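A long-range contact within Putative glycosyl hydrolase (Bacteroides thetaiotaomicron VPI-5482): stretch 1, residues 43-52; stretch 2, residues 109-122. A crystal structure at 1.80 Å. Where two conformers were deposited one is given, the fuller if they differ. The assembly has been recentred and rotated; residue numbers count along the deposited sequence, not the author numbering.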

# COMPACT_ATOMS: atom_id res chain seq x y z
N ILE A 43 16.25 28.95 -18.27
CA ILE A 43 17.54 28.27 -18.16
C ILE A 43 18.58 28.92 -19.08
O ILE A 43 19.76 28.85 -18.79
N ASP A 44 18.11 29.51 -20.16
CA ASP A 44 19.00 30.15 -21.13
C ASP A 44 19.82 31.25 -20.41
O ASP A 44 21.09 31.29 -20.50
N LYS A 45 19.09 32.11 -19.67
CA LYS A 45 19.72 33.22 -18.91
C LYS A 45 20.50 32.78 -17.66
O LYS A 45 21.31 33.54 -17.15
N GLU A 46 20.26 31.57 -17.19
CA GLU A 46 20.96 31.01 -16.04
C GLU A 46 22.08 30.05 -16.33
O GLU A 46 22.59 29.37 -15.41
N THR A 47 22.44 29.93 -17.60
CA THR A 47 23.54 29.07 -18.02
C THR A 47 24.46 29.84 -18.97
O THR A 47 24.69 29.42 -20.10
N PRO A 48 25.07 30.92 -18.47
CA PRO A 48 25.91 31.76 -19.32
C PRO A 48 27.12 31.02 -19.89
O PRO A 48 27.78 30.30 -19.19
N ALA A 49 27.41 31.23 -21.16
CA ALA A 49 28.55 30.61 -21.80
C ALA A 49 29.66 31.63 -21.91
O ALA A 49 29.94 32.13 -23.00
N ARG A 50 30.28 31.99 -20.78
CA ARG A 50 31.38 32.96 -20.78
C ARG A 50 32.38 32.58 -19.73
O ARG A 50 32.04 31.91 -18.75
N VAL A 51 33.59 33.07 -19.94
CA VAL A 51 34.68 32.98 -18.97
C VAL A 51 34.80 34.34 -18.28
O VAL A 51 34.78 35.38 -18.94
N VAL A 52 34.91 34.33 -16.95
CA VAL A 52 35.07 35.58 -16.22
C VAL A 52 36.18 35.42 -15.18
O VAL A 52 36.57 34.32 -14.83
N ASN A 109 25.58 26.32 -29.16
CA ASN A 109 26.33 27.38 -28.55
C ASN A 109 27.12 26.92 -27.34
O ASN A 109 28.31 27.21 -27.23
N ARG A 110 26.47 26.18 -26.45
CA ARG A 110 27.16 25.69 -25.24
C ARG A 110 28.26 24.69 -25.55
O ARG A 110 29.35 24.75 -24.98
N PHE A 111 27.98 23.75 -26.46
CA PHE A 111 29.00 22.78 -26.85
C PHE A 111 30.17 23.40 -27.57
O PHE A 111 31.32 23.03 -27.33
N ARG A 112 29.92 24.36 -28.45
CA ARG A 112 31.02 25.01 -29.15
C ARG A 112 31.89 25.82 -28.17
O ARG A 112 33.09 25.88 -28.33
N PHE A 113 31.25 26.42 -27.16
CA PHE A 113 31.92 27.20 -26.15
C PHE A 113 32.80 26.28 -25.33
O PHE A 113 33.96 26.57 -25.09
N LEU A 114 32.26 25.17 -24.86
CA LEU A 114 33.07 24.24 -24.07
C LEU A 114 34.24 23.69 -24.89
O LEU A 114 35.35 23.56 -24.37
N ALA A 115 33.99 23.36 -26.16
CA ALA A 115 35.08 22.88 -27.07
C ALA A 115 36.17 23.93 -27.25
O ALA A 115 37.37 23.62 -27.32
N GLU A 116 35.75 25.18 -27.36
CA GLU A 116 36.68 26.26 -27.55
C GLU A 116 37.54 26.47 -26.31
O GLU A 116 38.74 26.64 -26.44
N VAL A 117 36.92 26.52 -25.13
CA VAL A 117 37.67 26.92 -23.93
C VAL A 117 38.40 25.78 -23.24
O VAL A 117 39.41 26.02 -22.58
N ALA A 118 37.94 24.55 -23.41
CA ALA A 118 38.55 23.41 -22.71
C ALA A 118 40.07 23.33 -22.82
O ALA A 118 40.77 23.18 -21.81
N PRO A 119 40.60 23.44 -24.04
CA PRO A 119 42.06 23.41 -24.22
C PRO A 119 42.83 24.51 -23.50
O PRO A 119 43.99 24.32 -23.10
N HIS A 120 42.23 25.69 -23.37
CA HIS A 120 42.88 26.79 -22.66
C HIS A 120 42.91 26.52 -21.18
O HIS A 120 43.89 26.78 -20.51
N PHE A 121 41.81 26.04 -20.63
CA PHE A 121 41.80 25.69 -19.23
C PHE A 121 42.75 24.53 -18.92
O PHE A 121 43.33 24.48 -17.84
N LYS A 122 42.88 23.58 -19.84
CA LYS A 122 43.87 22.52 -19.72
C LYS A 122 45.29 23.10 -19.61
O LYS A 122 46.07 22.67 -18.77

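Stretch 1 leaves the end of a helix, runs through a loop and enters a strand, and along the way it lies against one side of the helix of stretch 2. The contact is polar at its start, around Arg110, and apolar farther on, around Phe113, Val117 and Phe121.

Ile43 makes no contact with the helix, but its backbone O accepts a 2.6 Å hydrogen bond from Thr47 OG1, which helps to hold the turn together. Asp44, with chi1 in t, sets off sideways, and its carboxylate ends near Arg110. There OD1 forms a salt bridge with Arg110 NH2 at 3.2 Å, a pairing of opposite charges that is also a hydrogen bond. A water reinforces it, donating to Asp44 OD1 at 2.8 Å and accepting from Arg110 NH1 at 2.8 Å, so both terminal nitrogens are linked to the same carboxylate oxygen. Lys45 and Glu46 point away and pair with each other, Lys45 NZ to Glu46 OE2 at 2.6 Å.

At Thr47 the backbone is the main partner. Its O lies at the edge of the guanidinium, near the plane, where the N-H bonds are directed, and accepts from Arg110 NE at 2.8 Å and from Arg110 NH2 at 3.0 Å. Arg110 suits this place because its long side chain, m at chi1 and chi2 and t at chi3, leaves the helix sideways yet brings several donors to the loop. The p rotamer of Thr47 serves the bond to Ile43.

Pro48 points away, whereas Ala49 points toward the helix. Its small methyl fits close to the surface: CB is 3.6 Å from Arg110 CD and 3.7 Å from Asn109 OD1, and it sits over the face of the Phe113 ring, 4.0 Å from the centroid, in a CH-pi contact. Phe113, chi1 t, also points toward stretch 1 and offers a broad flat surface to the loop backbone; Ala49 O lies over a face of the ring, 3.5 Å from Phe113 CE1. Arg50 turns its side chain away, leaving its backbone N 3.5 Å from Phe113 CZ.

Val51, chi1 t, points toward the helix and closes the apolar end. Its CG2 meets three residues spaced four apart, as expected for one side of a helix: Phe113 CZ at 3.9 Å, Val117 CG1 at 4.0 Å and Phe121 CE2 at 3.8 Å, the last at the ring edge. A branched aliphatic side chain suits this buried site. Val52 makes no contact with the helix.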

# COMPACT_ATOMS: atom_id res chain seq x y z
CB ILE A 43 17.47 26.76 -18.40
CG1 ILE A 43 17.01 26.43 -19.83
CG2 ILE A 43 16.56 26.10 -17.33
CD1 ILE A 43 17.81 25.35 -20.48
CB ASP A 44 18.16 30.74 -22.26
CG ASP A 44 18.98 31.25 -23.43
OD1 ASP A 44 20.15 30.81 -23.63
OD2 ASP A 44 18.43 32.08 -24.17
CB LYS A 45 18.77 34.41 -18.60
CG LYS A 45 17.31 34.17 -18.14
CD LYS A 45 17.15 33.64 -16.71
CE LYS A 45 17.45 34.68 -15.68
NZ LYS A 45 17.21 34.44 -14.23
CB GLU A 46 19.92 30.30 -15.16
CG GLU A 46 18.98 31.26 -14.47
CD GLU A 46 19.71 32.16 -13.46
OE1 GLU A 46 20.90 31.92 -13.15
OE2 GLU A 46 19.09 33.10 -13.01
CB THR A 47 23.01 27.77 -18.66
OG1 THR A 47 22.05 28.06 -19.70
CG2 THR A 47 22.37 26.86 -17.55
CB PRO A 48 26.34 32.90 -18.40
CG PRO A 48 26.26 32.34 -17.00
CD PRO A 48 25.06 31.42 -17.07
CB ALA A 49 28.14 30.05 -23.18
CB ARG A 50 30.91 34.36 -20.36
CG ARG A 50 29.64 34.82 -20.93
CD ARG A 50 29.36 36.28 -20.62
NE ARG A 50 28.23 36.71 -21.41
CZ ARG A 50 26.97 36.54 -21.07
NH1 ARG A 50 26.62 36.03 -19.90
NH2 ARG A 50 26.02 36.98 -21.89
CB VAL A 51 36.02 32.58 -19.63
CG1 VAL A 51 37.17 32.56 -18.64
CG2 VAL A 51 35.85 31.18 -20.30
CB VAL A 52 33.78 35.97 -15.46
CG1 VAL A 52 32.58 36.11 -16.43
CG2 VAL A 52 33.46 34.93 -14.38
CB ASN A 109 25.39 28.51 -28.18
CG ASN A 109 26.08 29.61 -27.44
OD1 ASN A 109 26.06 29.64 -26.21
ND2 ASN A 109 26.72 30.52 -28.17
CB ARG A 110 26.16 25.11 -24.23
CG ARG A 110 25.09 26.10 -23.73
CD ARG A 110 25.65 27.42 -23.35
NE ARG A 110 24.67 28.27 -22.65
CZ ARG A 110 23.74 29.01 -23.24
NH1 ARG A 110 23.54 28.96 -24.56
NH2 ARG A 110 22.97 29.79 -22.51
CB PHE A 111 28.39 21.66 -27.74
CG PHE A 111 27.51 20.67 -27.01
CD1 PHE A 111 27.45 20.62 -25.63
CD2 PHE A 111 26.82 19.71 -27.74
CE1 PHE A 111 26.70 19.69 -25.01
CE2 PHE A 111 26.05 18.75 -27.08
CZ PHE A 111 25.97 18.78 -25.75
CB ARG A 112 30.50 25.89 -30.29
CG ARG A 112 29.98 25.05 -31.43
CD ARG A 112 29.28 25.86 -32.48
NE ARG A 112 28.69 24.94 -33.45
CZ ARG A 112 29.34 24.42 -34.49
NH1 ARG A 112 30.58 24.75 -34.76
NH2 ARG A 112 28.72 23.56 -35.27
CB PHE A 113 30.89 27.89 -25.25
CG PHE A 113 31.48 28.47 -23.97
CD1 PHE A 113 32.30 29.59 -24.03
CD2 PHE A 113 31.22 27.89 -22.75
CE1 PHE A 113 32.85 30.13 -22.88
CE2 PHE A 113 31.76 28.42 -21.59
CZ PHE A 113 32.57 29.54 -21.65
CB LEU A 114 32.20 23.10 -23.54
CG LEU A 114 31.18 23.47 -22.46
CD1 LEU A 114 30.33 22.24 -22.12
CD2 LEU A 114 31.85 24.06 -21.21
CB ALA A 115 34.50 22.48 -28.45
CB GLU A 116 35.91 27.54 -27.82
CG GLU A 116 36.81 28.73 -28.06
CD GLU A 116 36.02 29.99 -28.23
OE1 GLU A 116 34.81 30.03 -27.86
OE2 GLU A 116 36.64 30.96 -28.70
CB VAL A 117 36.79 27.71 -22.90
CG1 VAL A 117 36.19 28.98 -23.57
CG2 VAL A 117 35.73 26.85 -22.26
CB ALA A 118 37.89 22.10 -23.13
CB PRO A 119 42.24 23.57 -25.73
CG PRO A 119 40.96 23.24 -26.33
CD PRO A 119 39.88 23.53 -25.32
CB HIS A 120 42.18 28.11 -22.95
CG HIS A 120 42.25 28.52 -24.39
ND1 HIS A 120 43.39 29.05 -24.95
CD2 HIS A 120 41.33 28.49 -25.38
CE1 HIS A 120 43.17 29.31 -26.23
NE2 HIS A 120 41.92 28.99 -26.51
CB PHE A 121 40.39 25.35 -18.80
CG PHE A 121 39.51 26.56 -18.54
CD1 PHE A 121 39.60 27.24 -17.35
CD2 PHE A 121 38.56 26.96 -19.47
CE1 PHE A 121 38.75 28.31 -17.08
CE2 PHE A 121 37.69 28.03 -19.20
CZ PHE A 121 37.79 28.70 -18.00
CB LYS A 122 43.79 21.58 -20.92
CG LYS A 122 44.67 20.35 -20.78
CD LYS A 122 44.44 19.39 -21.93
CE LYS A 122 45.47 18.23 -21.89
NZ LYS A 122 45.22 17.25 -22.97
O HOH W 1 21.99 30.95 -25.80